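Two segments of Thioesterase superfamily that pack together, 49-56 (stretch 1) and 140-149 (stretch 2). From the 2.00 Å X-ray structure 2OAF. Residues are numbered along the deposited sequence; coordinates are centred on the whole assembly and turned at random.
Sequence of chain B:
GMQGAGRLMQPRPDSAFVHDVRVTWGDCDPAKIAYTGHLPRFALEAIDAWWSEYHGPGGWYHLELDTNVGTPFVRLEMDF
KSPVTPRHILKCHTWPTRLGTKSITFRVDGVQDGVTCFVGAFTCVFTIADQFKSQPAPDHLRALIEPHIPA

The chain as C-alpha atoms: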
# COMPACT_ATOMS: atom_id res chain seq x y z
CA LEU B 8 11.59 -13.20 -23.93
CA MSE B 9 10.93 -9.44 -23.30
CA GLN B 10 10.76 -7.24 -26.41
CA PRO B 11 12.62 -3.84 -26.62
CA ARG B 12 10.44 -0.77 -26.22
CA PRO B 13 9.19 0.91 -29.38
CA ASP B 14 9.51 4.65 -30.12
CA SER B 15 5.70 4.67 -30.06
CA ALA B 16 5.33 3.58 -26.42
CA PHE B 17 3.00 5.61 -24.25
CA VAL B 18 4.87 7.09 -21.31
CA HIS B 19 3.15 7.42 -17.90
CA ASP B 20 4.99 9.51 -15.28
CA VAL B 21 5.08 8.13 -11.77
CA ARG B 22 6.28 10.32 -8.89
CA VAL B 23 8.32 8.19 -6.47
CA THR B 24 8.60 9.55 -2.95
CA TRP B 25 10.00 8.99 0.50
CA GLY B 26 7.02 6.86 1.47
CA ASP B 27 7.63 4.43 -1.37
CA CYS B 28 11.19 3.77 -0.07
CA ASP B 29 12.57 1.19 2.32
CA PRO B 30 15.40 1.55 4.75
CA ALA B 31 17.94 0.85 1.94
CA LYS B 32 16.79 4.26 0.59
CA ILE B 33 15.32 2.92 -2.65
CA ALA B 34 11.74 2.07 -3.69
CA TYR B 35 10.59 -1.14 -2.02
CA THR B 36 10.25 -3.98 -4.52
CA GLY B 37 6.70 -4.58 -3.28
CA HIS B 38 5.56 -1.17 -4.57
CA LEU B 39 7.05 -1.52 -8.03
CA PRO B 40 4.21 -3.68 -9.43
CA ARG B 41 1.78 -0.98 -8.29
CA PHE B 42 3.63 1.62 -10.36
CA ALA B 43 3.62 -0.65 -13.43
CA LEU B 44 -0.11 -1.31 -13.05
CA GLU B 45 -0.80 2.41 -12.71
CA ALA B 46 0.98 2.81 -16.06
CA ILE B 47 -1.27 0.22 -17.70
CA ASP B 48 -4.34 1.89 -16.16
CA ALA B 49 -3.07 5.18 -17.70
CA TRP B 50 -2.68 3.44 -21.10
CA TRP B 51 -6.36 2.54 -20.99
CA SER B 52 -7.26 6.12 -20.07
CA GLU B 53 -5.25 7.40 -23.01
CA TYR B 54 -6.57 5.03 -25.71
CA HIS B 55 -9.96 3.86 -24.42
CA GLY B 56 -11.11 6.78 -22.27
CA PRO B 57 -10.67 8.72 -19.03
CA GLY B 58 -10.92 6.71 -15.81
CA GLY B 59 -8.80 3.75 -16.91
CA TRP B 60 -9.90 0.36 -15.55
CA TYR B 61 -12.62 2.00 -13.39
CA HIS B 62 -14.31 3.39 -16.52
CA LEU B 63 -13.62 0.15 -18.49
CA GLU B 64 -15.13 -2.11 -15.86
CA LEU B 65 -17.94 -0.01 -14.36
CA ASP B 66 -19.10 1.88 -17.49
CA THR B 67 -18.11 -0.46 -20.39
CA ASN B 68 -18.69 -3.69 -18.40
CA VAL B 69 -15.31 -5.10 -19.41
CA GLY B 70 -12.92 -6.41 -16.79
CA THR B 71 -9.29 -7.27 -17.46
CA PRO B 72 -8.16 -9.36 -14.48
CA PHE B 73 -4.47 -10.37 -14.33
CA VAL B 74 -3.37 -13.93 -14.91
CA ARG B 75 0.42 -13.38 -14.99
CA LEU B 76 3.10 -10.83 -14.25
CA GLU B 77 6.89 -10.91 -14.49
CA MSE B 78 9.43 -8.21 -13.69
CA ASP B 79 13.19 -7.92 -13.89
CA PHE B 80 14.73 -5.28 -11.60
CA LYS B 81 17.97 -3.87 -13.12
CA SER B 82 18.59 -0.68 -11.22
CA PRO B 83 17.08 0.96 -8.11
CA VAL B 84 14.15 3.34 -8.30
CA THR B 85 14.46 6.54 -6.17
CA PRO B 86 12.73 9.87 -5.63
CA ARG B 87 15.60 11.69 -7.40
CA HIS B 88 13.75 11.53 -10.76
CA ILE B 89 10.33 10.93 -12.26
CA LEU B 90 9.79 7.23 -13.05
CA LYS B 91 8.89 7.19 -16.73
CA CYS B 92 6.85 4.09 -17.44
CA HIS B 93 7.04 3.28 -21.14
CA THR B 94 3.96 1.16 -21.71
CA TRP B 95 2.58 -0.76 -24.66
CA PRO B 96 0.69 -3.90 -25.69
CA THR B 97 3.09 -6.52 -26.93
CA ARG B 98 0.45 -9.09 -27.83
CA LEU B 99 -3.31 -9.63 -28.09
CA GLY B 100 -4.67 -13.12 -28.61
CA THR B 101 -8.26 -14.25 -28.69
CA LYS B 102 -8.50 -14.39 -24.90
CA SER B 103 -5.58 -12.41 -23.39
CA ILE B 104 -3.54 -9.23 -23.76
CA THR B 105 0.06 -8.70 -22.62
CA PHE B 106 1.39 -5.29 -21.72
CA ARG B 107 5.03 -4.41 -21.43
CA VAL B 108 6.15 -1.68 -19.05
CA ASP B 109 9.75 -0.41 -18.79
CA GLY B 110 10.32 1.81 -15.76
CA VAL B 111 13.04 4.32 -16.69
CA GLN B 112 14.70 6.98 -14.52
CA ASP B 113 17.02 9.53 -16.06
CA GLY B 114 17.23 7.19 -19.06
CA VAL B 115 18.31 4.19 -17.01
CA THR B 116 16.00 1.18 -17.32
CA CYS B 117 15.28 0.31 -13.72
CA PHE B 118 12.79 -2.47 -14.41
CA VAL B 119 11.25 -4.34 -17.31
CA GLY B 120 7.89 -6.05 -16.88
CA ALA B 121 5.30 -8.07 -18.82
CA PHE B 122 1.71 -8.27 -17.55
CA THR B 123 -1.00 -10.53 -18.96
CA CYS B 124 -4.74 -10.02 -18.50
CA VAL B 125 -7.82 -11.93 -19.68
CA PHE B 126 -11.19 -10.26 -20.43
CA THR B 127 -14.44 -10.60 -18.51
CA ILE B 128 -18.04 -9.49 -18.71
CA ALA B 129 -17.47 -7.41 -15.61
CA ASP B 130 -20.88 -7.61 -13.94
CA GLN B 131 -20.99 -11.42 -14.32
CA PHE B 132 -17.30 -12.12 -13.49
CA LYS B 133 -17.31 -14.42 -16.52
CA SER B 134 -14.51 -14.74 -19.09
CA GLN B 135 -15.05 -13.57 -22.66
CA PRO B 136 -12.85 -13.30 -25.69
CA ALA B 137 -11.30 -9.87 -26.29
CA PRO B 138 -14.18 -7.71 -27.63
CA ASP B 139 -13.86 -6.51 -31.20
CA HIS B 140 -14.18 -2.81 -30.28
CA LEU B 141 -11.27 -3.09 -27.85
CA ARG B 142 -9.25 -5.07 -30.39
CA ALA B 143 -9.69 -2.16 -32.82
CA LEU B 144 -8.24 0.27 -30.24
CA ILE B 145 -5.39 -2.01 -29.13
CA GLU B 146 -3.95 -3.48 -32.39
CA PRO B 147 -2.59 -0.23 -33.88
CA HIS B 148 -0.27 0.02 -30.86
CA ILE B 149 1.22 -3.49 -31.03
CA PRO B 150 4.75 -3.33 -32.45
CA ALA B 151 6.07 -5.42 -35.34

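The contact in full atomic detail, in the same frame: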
# COMPACT_ATOMS: atom_id res chain seq x y z
N ALA B 49 -3.21 3.93 -16.95
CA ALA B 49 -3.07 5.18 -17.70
C ALA B 49 -3.11 4.96 -19.22
O ALA B 49 -3.54 5.82 -19.98
CB ALA B 49 -1.77 5.97 -17.29
N TRP B 50 -2.62 3.80 -19.67
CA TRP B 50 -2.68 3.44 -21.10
C TRP B 50 -4.14 3.34 -21.51
O TRP B 50 -4.56 3.89 -22.51
CB TRP B 50 -1.92 2.13 -21.39
CG TRP B 50 -1.81 1.79 -22.83
CD1 TRP B 50 -0.73 2.04 -23.65
CD2 TRP B 50 -2.80 1.13 -23.64
NE1 TRP B 50 -1.01 1.56 -24.94
CE2 TRP B 50 -2.27 1.02 -24.95
CE3 TRP B 50 -4.06 0.62 -23.39
CZ2 TRP B 50 -2.96 0.45 -25.97
CZ3 TRP B 50 -4.77 0.02 -24.45
CH2 TRP B 50 -4.23 -0.05 -25.70
N TRP B 51 -4.93 2.65 -20.71
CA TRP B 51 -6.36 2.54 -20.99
C TRP B 51 -7.04 3.90 -21.00
O TRP B 51 -7.89 4.14 -21.82
CB TRP B 51 -7.05 1.62 -19.97
CG TRP B 51 -6.74 0.20 -20.17
CD1 TRP B 51 -5.93 -0.57 -19.41
CD2 TRP B 51 -7.26 -0.64 -21.19
NE1 TRP B 51 -5.91 -1.84 -19.88
CE2 TRP B 51 -6.71 -1.92 -20.99
CE3 TRP B 51 -8.13 -0.44 -22.26
CZ2 TRP B 51 -7.00 -3.02 -21.81
CZ3 TRP B 51 -8.42 -1.54 -23.10
CH2 TRP B 51 -7.85 -2.81 -22.86
N SER B 52 -6.70 4.77 -20.06
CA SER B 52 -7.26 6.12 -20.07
C SER B 52 -6.93 6.85 -21.37
O SER B 52 -7.76 7.53 -21.92
CB SER B 52 -6.72 6.95 -18.91
OG SER B 52 -7.31 6.50 -17.71
N GLU B 53 -5.70 6.70 -21.84
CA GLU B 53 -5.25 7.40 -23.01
C GLU B 53 -5.96 6.91 -24.28
O GLU B 53 -6.36 7.72 -25.11
CB GLU B 53 -3.73 7.21 -23.15
CG GLU B 53 -3.10 7.91 -24.32
CD GLU B 53 -3.17 9.42 -24.23
OE1 GLU B 53 -3.28 9.96 -23.10
OE2 GLU B 53 -3.10 10.06 -25.32
N TYR B 54 -6.08 5.60 -24.44
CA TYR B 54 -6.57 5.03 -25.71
C TYR B 54 -8.01 4.53 -25.70
O TYR B 54 -8.61 4.42 -26.76
CB TYR B 54 -5.61 3.94 -26.20
CG TYR B 54 -4.22 4.53 -26.47
CD1 TYR B 54 -4.04 5.42 -27.51
CD2 TYR B 54 -3.14 4.27 -25.63
CE1 TYR B 54 -2.82 5.98 -27.76
CE2 TYR B 54 -1.89 4.85 -25.87
CZ TYR B 54 -1.74 5.70 -26.94
OH TYR B 54 -0.52 6.29 -27.23
N HIS B 55 -8.56 4.26 -24.52
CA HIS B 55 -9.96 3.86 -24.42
C HIS B 55 -10.83 4.98 -23.86
O HIS B 55 -11.88 5.26 -24.41
CB HIS B 55 -10.12 2.60 -23.59
CG HIS B 55 -11.55 2.24 -23.32
ND1 HIS B 55 -12.16 2.51 -22.11
CD2 HIS B 55 -12.50 1.68 -24.10
CE1 HIS B 55 -13.42 2.10 -22.16
NE2 HIS B 55 -13.65 1.59 -23.35
N GLY B 56 -10.41 5.61 -22.77
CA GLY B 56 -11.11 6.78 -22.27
C GLY B 56 -10.78 7.07 -20.82
O GLY B 56 -10.35 6.19 -20.10
N HIS B 140 -14.40 -4.28 -30.36
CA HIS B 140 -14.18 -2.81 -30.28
C HIS B 140 -12.88 -2.50 -29.54
O HIS B 140 -12.20 -1.55 -29.89
CB HIS B 140 -15.35 -2.02 -29.67
CG HIS B 140 -15.59 -2.28 -28.21
ND1 HIS B 140 -16.22 -3.42 -27.75
CD2 HIS B 140 -15.33 -1.52 -27.11
CE1 HIS B 140 -16.31 -3.36 -26.43
NE2 HIS B 140 -15.79 -2.22 -26.02
N LEU B 141 -12.54 -3.28 -28.52
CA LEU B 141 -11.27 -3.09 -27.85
C LEU B 141 -10.10 -3.52 -28.75
O LEU B 141 -9.09 -2.84 -28.84
CB LEU B 141 -11.26 -3.79 -26.47
CG LEU B 141 -12.27 -3.16 -25.50
CD1 LEU B 141 -12.16 -3.79 -24.14
CD2 LEU B 141 -12.18 -1.59 -25.38
N ARG B 142 -10.26 -4.63 -29.46
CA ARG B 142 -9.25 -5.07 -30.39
C ARG B 142 -8.88 -3.95 -31.36
O ARG B 142 -7.72 -3.75 -31.69
CB ARG B 142 -9.77 -6.27 -31.16
CG ARG B 142 -8.79 -6.80 -32.18
CD ARG B 142 -9.30 -8.07 -32.77
NE ARG B 142 -9.36 -9.16 -31.80
CZ ARG B 142 -8.34 -9.95 -31.49
NH1 ARG B 142 -7.13 -9.76 -32.02
NH2 ARG B 142 -8.53 -10.92 -30.61
N ALA B 143 -9.89 -3.24 -31.84
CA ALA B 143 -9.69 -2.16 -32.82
C ALA B 143 -8.86 -1.02 -32.23
O ALA B 143 -8.05 -0.41 -32.94
CB ALA B 143 -11.02 -1.64 -33.34
N LEU B 144 -9.03 -0.75 -30.93
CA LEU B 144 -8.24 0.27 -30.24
C LEU B 144 -6.82 -0.18 -29.93
O LEU B 144 -5.90 0.65 -29.90
CB LEU B 144 -8.85 0.63 -28.87
CG LEU B 144 -10.23 1.26 -28.86
CD1 LEU B 144 -10.61 1.52 -27.40
CD2 LEU B 144 -10.30 2.53 -29.73
N ILE B 145 -6.66 -1.47 -29.63
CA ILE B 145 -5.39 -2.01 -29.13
C ILE B 145 -4.38 -2.29 -30.27
O ILE B 145 -3.23 -1.86 -30.22
CB ILE B 145 -5.63 -3.33 -28.37
CG1 ILE B 145 -6.49 -3.08 -27.12
CG2 ILE B 145 -4.27 -3.97 -28.02
CD1 ILE B 145 -7.24 -4.30 -26.60
N GLU B 146 -4.83 -3.00 -31.30
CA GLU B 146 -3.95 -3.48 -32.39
C GLU B 146 -3.02 -2.47 -33.05
O GLU B 146 -1.86 -2.80 -33.34
CB GLU B 146 -4.77 -4.23 -33.46
CG GLU B 146 -5.20 -5.59 -32.93
CD GLU B 146 -5.93 -6.46 -33.92
OE1 GLU B 146 -6.61 -5.95 -34.84
OE2 GLU B 146 -5.83 -7.69 -33.74
N PRO B 147 -3.50 -1.23 -33.30
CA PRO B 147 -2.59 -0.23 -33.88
C PRO B 147 -1.36 0.09 -33.03
O PRO B 147 -0.40 0.70 -33.54
CB PRO B 147 -3.47 1.03 -34.01
CG PRO B 147 -4.87 0.51 -34.01
CD PRO B 147 -4.85 -0.67 -33.08
N HIS B 148 -1.38 -0.30 -31.76
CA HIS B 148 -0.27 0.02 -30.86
C HIS B 148 0.67 -1.16 -30.60
O HIS B 148 1.66 -1.01 -29.87
CB HIS B 148 -0.80 0.60 -29.56
CG HIS B 148 -1.67 1.79 -29.78
ND1 HIS B 148 -1.16 3.04 -30.05
CD2 HIS B 148 -3.02 1.92 -29.81
CE1 HIS B 148 -2.16 3.89 -30.24
NE2 HIS B 148 -3.30 3.23 -30.09
N ILE B 149 0.38 -2.32 -31.19
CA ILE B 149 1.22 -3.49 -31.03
C ILE B 149 2.36 -3.40 -32.04
O ILE B 149 2.11 -3.33 -33.23
CB ILE B 149 0.42 -4.84 -31.21
CG1 ILE B 149 -0.74 -4.95 -30.19
CG2 ILE B 149 1.36 -6.01 -30.99
CD1 ILE B 149 -1.72 -6.14 -30.46

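The end of one helix, 49-54, packs across helix 140-145 and the short 3-10 segment that follows it. The two helices run nearly at right angles (96°), and their axes come no closer than 11.5 Å, a gap filled by large side chains. No hydrogen bond links the stretches, so the contact rests on apolar and aromatic packing.

Trp50 and Trp51 both leave the helix sideways to the partner and reach it with the far ends of their indoles. Their rotamers differ: chi1 is t in Trp50 and m in Trp51, while chi2 is close to 100° in both. These conformations bring both rings to Ile145, with Trp50 CH2 4.0 Å from Ile145 CG1 and Trp51 CH2 4.1 Å from Ile145 CD1. Ile145 (m, t) thus offers its CG1-CD1 arm to the two indoles.

Tyr54 and His148 point directly at each other's stretch, both with chi1 m. Their rings meet obliquely, with planes at 43° and centroids 4.1 Å apart; the closest atoms, Tyr54 CE1 and His148 CE1, are separated by 3.3 Å. The same imidazole receives Trp50 in an offset edge-to-face arrangement, the planes at 88°, with Trp50 CZ2 4.1 Å from His148 CD2. His148 therefore packs against two aromatic rings in different orientations.

At the other side of the contact, the t rotamer of His55 carries its imidazole to two leucines. His55 CD2 lies 3.5 Å from Leu141 CD2 and 3.8 Å from Leu144 CD1, the latter near the ring plane. Both leucines are m, t; Leu144 points toward the partner and also places CD1 3.6 Å from Tyr54 O, whereas Leu141 starts sideways and comes nearer at its tip. Away from the contact, Arg142 NH1 and Glu146 OE2 form a 3.0 Å salt bridge one helical turn apart.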